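Atu0111 protein (Agrobacterium tumefaciens, PDB 2FSQ) is of unknown function but belongs to the 2H clan of HxT-motif phosphoesterase-like proteins, and so may act on phosphate esters. Local coordinates at residues Pro39-Thr44 with Val91-Arg96; Met69-Gln74 with Pro196-Met201. All blocks are in the same frame, centred on the assembly; numbering follows the deposited sequence.

Contact 1: Pro39-Thr44 with Val91-Arg96; sequences PEPGNT and VIESRR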
# COMPACT_ATOMS: atom_id res chain seq x y z
N PRO A 39 -14.87 -6.90 5.72
CA PRO A 39 -14.25 -6.69 7.04
C PRO A 39 -12.97 -7.51 7.19
O PRO A 39 -12.97 -8.73 7.00
CB PRO A 39 -15.31 -7.22 8.01
CG PRO A 39 -16.58 -7.21 7.24
CD PRO A 39 -16.24 -7.44 5.82
N GLU A 40 -11.89 -6.82 7.52
CA GLU A 40 -10.56 -7.44 7.63
C GLU A 40 -9.70 -6.54 8.54
O GLU A 40 -8.78 -5.86 8.05
CB GLU A 40 -9.94 -7.59 6.23
CG GLU A 40 -8.73 -8.51 6.21
CD GLU A 40 -8.01 -8.54 4.85
OE1 GLU A 40 -7.05 -9.33 4.71
OE2 GLU A 40 -8.39 -7.77 3.94
N PRO A 41 -10.04 -6.47 9.84
CA PRO A 41 -9.43 -5.42 10.67
C PRO A 41 -7.97 -5.63 11.00
O PRO A 41 -7.51 -6.76 11.12
CB PRO A 41 -10.25 -5.44 11.97
CG PRO A 41 -11.44 -6.30 11.67
CD PRO A 41 -11.08 -7.22 10.56
N GLY A 42 -7.26 -4.53 11.18
CA GLY A 42 -5.85 -4.60 11.51
C GLY A 42 -5.33 -3.24 11.92
O GLY A 42 -6.10 -2.30 12.17
N ASN A 43 -4.00 -3.14 11.96
CA ASN A 43 -3.35 -1.88 12.20
C ASN A 43 -2.08 -1.80 11.35
O ASN A 43 -1.69 -2.80 10.73
CB ASN A 43 -3.10 -1.66 13.71
CG ASN A 43 -2.33 -2.79 14.36
OD1 ASN A 43 -1.30 -3.23 13.85
ND2 ASN A 43 -2.79 -3.22 15.53
N THR A 44 -1.48 -0.62 11.27
CA THR A 44 -0.43 -0.39 10.27
C THR A 44 0.19 0.98 10.48
O THR A 44 -0.41 1.82 11.14
CB THR A 44 -1.03 -0.48 8.84
OG1 THR A 44 0.00 -0.34 7.87
CG2 THR A 44 -2.08 0.58 8.60
N VAL A 91 -0.43 -5.67 12.27
CA VAL A 91 -1.10 -6.99 12.22
C VAL A 91 -2.43 -6.89 11.50
O VAL A 91 -2.97 -5.80 11.31
CB VAL A 91 -1.30 -7.61 13.63
CG1 VAL A 91 0.04 -7.83 14.30
CG2 VAL A 91 -2.22 -6.74 14.49
N ILE A 92 -2.96 -8.04 11.11
CA ILE A 92 -4.27 -8.09 10.46
C ILE A 92 -4.99 -9.39 10.79
O ILE A 92 -4.36 -10.44 10.96
CB ILE A 92 -4.14 -7.82 8.91
CG1 ILE A 92 -5.49 -7.44 8.29
CG2 ILE A 92 -3.49 -9.02 8.19
CD1 ILE A 92 -5.38 -6.96 6.81
N GLU A 93 -6.32 -9.31 10.88
CA GLU A 93 -7.17 -10.42 11.30
C GLU A 93 -6.97 -11.68 10.47
O GLU A 93 -7.07 -12.80 10.99
CB GLU A 93 -8.62 -9.96 11.21
CG GLU A 93 -9.64 -11.06 11.50
CD GLU A 93 -9.56 -11.59 12.92
OE1 GLU A 93 -9.33 -10.79 13.84
OE2 GLU A 93 -9.75 -12.81 13.11
N SER A 94 -6.69 -11.47 9.18
CA SER A 94 -6.54 -12.53 8.20
C SER A 94 -5.18 -13.21 8.19
O SER A 94 -4.96 -14.12 7.40
CB SER A 94 -6.82 -11.97 6.81
OG SER A 94 -6.08 -10.78 6.60
N ARG A 95 -4.25 -12.77 9.06
CA ARG A 95 -2.92 -13.35 9.06
C ARG A 95 -2.37 -13.48 10.49
O ARG A 95 -1.42 -12.81 10.89
CB ARG A 95 -1.98 -12.58 8.12
CG ARG A 95 -0.68 -13.32 7.88
CD ARG A 95 -0.02 -12.97 6.58
NE ARG A 95 0.20 -11.55 6.52
CZ ARG A 95 0.77 -10.93 5.48
NH1 ARG A 95 0.91 -9.61 5.53
NH2 ARG A 95 1.19 -11.64 4.41
N ARG A 96 -3.00 -14.38 11.25
CA ARG A 96 -2.65 -14.57 12.64
C ARG A 96 -1.57 -15.64 12.74
O ARG A 96 -1.82 -16.78 13.14
CB ARG A 96 -3.88 -14.95 13.45
CG ARG A 96 -4.85 -13.82 13.59
CD ARG A 96 -6.16 -14.29 14.20
NE ARG A 96 -7.01 -13.15 14.56
CZ ARG A 96 -6.87 -12.42 15.67
NH1 ARG A 96 -5.91 -12.71 16.54
NH2 ARG A 96 -7.69 -11.40 15.90
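Antiparallel strand pairing joins the start of strand 42-48 to the end of strand 84-92, an outermost strand of a four-stranded antiparallel sheet. G42 and I92 form a non-hydrogen-bonded pair, flanked by two backbone bonds: N43 N gives to V91 O (2.9 Å) in the carbonyl plane, and E93 N meets P41 O (2.8 Å) nearly along the C=O axis. With no side chain at G42, its CA comes within 3.1 Å of V91 O. Beyond V91 O the ladder hands over to a side chain. N43 CG sits in the crowded position between its own N and carbonyl carbon (chi1 55°), so N43 OD1 accepts from V91 N (3.0 Å), which comes from above the amide plane. The other end of this amide, ND2, binds T115 OG1 on helix 111-121, so both ends of the group are fixed. Past the pair the chain leaves the sheet in a type I turn, I92 to R95. The extended E40 (CG anti to N, chi1 -166°) reaches across to the turn, crossing I92 obliquely at CD1, while its OE2 makes a salt bridge with R30. P41 CD lies alongside E93 CB, and the E93 carboxylate is gripped side-on by R96. At the turn, S94 OG donates to the anti lone pair of E40 OE1, a short bond of 2.6 Å.

Contact 2: Met69-Gln74 with Pro196-Met201; sequences MPEASQ and PRWQAM. With ACY (acetic acid), chain C.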
# COMPACT_ATOMS: atom_id res chain seq x y z
N MSE A 69 -10.66 2.53 -18.38
CA MSE A 69 -10.45 1.29 -19.09
C MSE A 69 -11.61 0.33 -18.83
O MSE A 69 -12.13 0.27 -17.70
CB MSE A 69 -9.14 0.60 -18.66
CG MSE A 69 -7.85 1.41 -18.88
SE MSE A 69 -7.47 1.76 -20.77
CE MSE A 69 -5.63 1.24 -20.82
N PRO A 70 -12.00 -0.45 -19.85
CA PRO A 70 -13.06 -1.43 -19.63
C PRO A 70 -12.70 -2.44 -18.54
O PRO A 70 -13.58 -2.85 -17.79
CB PRO A 70 -13.21 -2.14 -20.99
CG PRO A 70 -12.25 -1.54 -21.90
CD PRO A 70 -11.52 -0.42 -21.25
N GLU A 71 -11.42 -2.79 -18.43
CA GLU A 71 -10.99 -3.76 -17.41
C GLU A 71 -11.00 -3.20 -15.99
O GLU A 71 -10.72 -3.93 -15.03
CB GLU A 71 -9.61 -4.33 -17.76
CG GLU A 71 -9.60 -5.10 -19.07
CD GLU A 71 -9.51 -4.20 -20.30
OE1 GLU A 71 -9.12 -3.02 -20.18
OE2 GLU A 71 -9.81 -4.70 -21.40
N ALA A 72 -11.35 -1.93 -15.84
CA ALA A 72 -11.57 -1.37 -14.51
C ALA A 72 -12.63 -2.17 -13.76
O ALA A 72 -12.63 -2.23 -12.52
CB ALA A 72 -11.98 0.09 -14.61
N SER A 73 -13.52 -2.81 -14.52
CA SER A 73 -14.56 -3.66 -13.95
C SER A 73 -14.00 -4.89 -13.21
O SER A 73 -14.71 -5.52 -12.43
CB SER A 73 -15.55 -4.09 -15.03
OG SER A 73 -14.93 -4.80 -16.08
N GLN A 74 -12.73 -5.21 -13.47
CA GLN A 74 -12.02 -6.34 -12.85
C GLN A 74 -11.09 -5.91 -11.72
O GLN A 74 -10.30 -6.72 -11.23
CB GLN A 74 -11.20 -7.08 -13.90
CG GLN A 74 -11.98 -7.56 -15.10
CD GLN A 74 -11.11 -8.30 -16.10
OE1 GLN A 74 -10.40 -9.26 -15.76
NE2 GLN A 74 -11.18 -7.88 -17.33
N PRO A 196 -1.29 -5.01 -24.19
CA PRO A 196 -0.55 -3.93 -24.87
C PRO A 196 -1.20 -2.55 -24.70
O PRO A 196 -0.49 -1.54 -24.53
CB PRO A 196 -0.56 -4.38 -26.34
CG PRO A 196 -0.63 -5.90 -26.26
CD PRO A 196 -1.61 -6.12 -25.12
N ARG A 197 -2.52 -2.48 -24.67
CA ARG A 197 -3.19 -1.21 -24.44
C ARG A 197 -2.91 -0.69 -23.01
O ARG A 197 -2.58 0.49 -22.84
CB ARG A 197 -4.70 -1.36 -24.69
CG ARG A 197 -5.54 -0.24 -24.10
CD ARG A 197 -7.00 -0.17 -24.57
NE ARG A 197 -7.64 -1.47 -24.60
CZ ARG A 197 -8.22 -2.04 -23.54
NH1 ARG A 197 -8.25 -1.42 -22.36
NH2 ARG A 197 -8.77 -3.25 -23.66
N TRP A 198 -3.04 -1.55 -22.01
CA TRP A 198 -2.69 -1.13 -20.65
C TRP A 198 -1.24 -0.67 -20.59
O TRP A 198 -0.95 0.34 -19.95
CB TRP A 198 -2.96 -2.25 -19.64
CG TRP A 198 -4.36 -2.21 -19.14
CD1 TRP A 198 -5.47 -2.75 -19.74
CD2 TRP A 198 -4.82 -1.59 -17.93
NE1 TRP A 198 -6.59 -2.49 -18.98
CE2 TRP A 198 -6.22 -1.77 -17.87
CE3 TRP A 198 -4.18 -0.87 -16.91
CZ2 TRP A 198 -6.99 -1.30 -16.79
CZ3 TRP A 198 -4.96 -0.39 -15.84
CH2 TRP A 198 -6.35 -0.60 -15.80
N GLN A 199 -0.32 -1.39 -21.21
CA GLN A 199 1.08 -0.96 -21.15
C GLN A 199 1.27 0.42 -21.75
O GLN A 199 2.00 1.26 -21.20
CB GLN A 199 2.02 -1.94 -21.84
CG GLN A 199 3.49 -1.58 -21.55
CD GLN A 199 3.82 -1.64 -20.06
OE1 GLN A 199 4.23 -0.63 -19.42
NE2 GLN A 199 3.62 -2.81 -19.49
N ALA A 200 0.62 0.68 -22.88
CA ALA A 200 0.78 1.97 -23.51
C ALA A 200 0.24 3.08 -22.60
O ALA A 200 0.88 4.13 -22.44
CB ALA A 200 0.07 1.97 -24.85
N MSE A 201 -0.91 2.84 -21.97
CA MSE A 201 -1.48 3.83 -21.07
C MSE A 201 -0.62 3.99 -19.82
O MSE A 201 -0.40 5.12 -19.38
CB MSE A 201 -2.92 3.46 -20.69
CG MSE A 201 -3.57 4.44 -19.71
SE MSE A 201 -3.20 4.08 -17.82
CE MSE A 201 -4.37 2.52 -17.61
C ACY C . -7.56 -4.32 -26.99
O ACY C . -7.44 -3.07 -27.08
OXT ACY C . -8.00 -4.89 -25.97
CH3 ACY C . -7.16 -5.21 -28.13
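E71 OE1 takes two hydrogen bonds, one from R197 NH1 and one from W198 NE1, each 2.8 Å long. The first arrives on the syn lone pair; the second comes from above the carboxylate plane, while OE1 lies near the indole plane at the ring's edge. R197 NH2 gives to E71 OE2 (2.9 Å), completing an end-on, two-nitrogen salt bridge with the carboxylate and guanidinium nearly coplanar, 24° apart. With both oxygens held, the carboxylate can hardly rotate, and the adjacent charge and indole N-H would probably keep it ionised. On its other edge R197 clasps an acetate, probably from the crystallisation liquor, through NE to O and NH2 to OXT; NH2 thus serves both carboxylates. M69, a selenomethionine, lies across one face of the W198 indole, running opposite to it: CB approaches CZ2 (3.4 Å), and CG makes a CH-pi contact over the six-membered ring, 3.9 Å from its centroid. M69 SE stands 4.8 Å from the centroid of the W198 five-membered ring, a Met-aromatic contact, and borders the guanidinium edge. Bends at chi2 and chi3 carry the M69 CE methyl to M201 CB (3.5 Å) and R197 CG. R197 leaves the helix toward 69-74 with CG anti to its backbone N (chi1 163°), and the bend at chi3 turns the guanidinium to E71. The indole meets F190 edge-to-face and touches L75 of strand 75-77. M69 and the 3-10 segment 70-74 that follows it thus pack against helix 195-212, whose M201 touches R65 and F66 of helix 54-67.

From the N terminus, the chain enters contact 1 at 39-44, runs along strand 42-48 and helix 54-67, and reaches the first half of contact 2 at 69-74. Strands 75-77 and 84-92 then lead back to 91-96, closing contact 1 over 46 intervening residues. Contact 2 closes much later, at 196-201, after 121 residues that include helices 111-121 and 150-167 and strands 133-139 and 142-147. The two loops therefore cross rather than nest. The centres of contact 1 and contact 2 are about 30 Å apart, and the two do not touch. Contact 1 joins two strands within the four-stranded sheet; contact 2 ties the turn after helix 54-67 to helix 195-212.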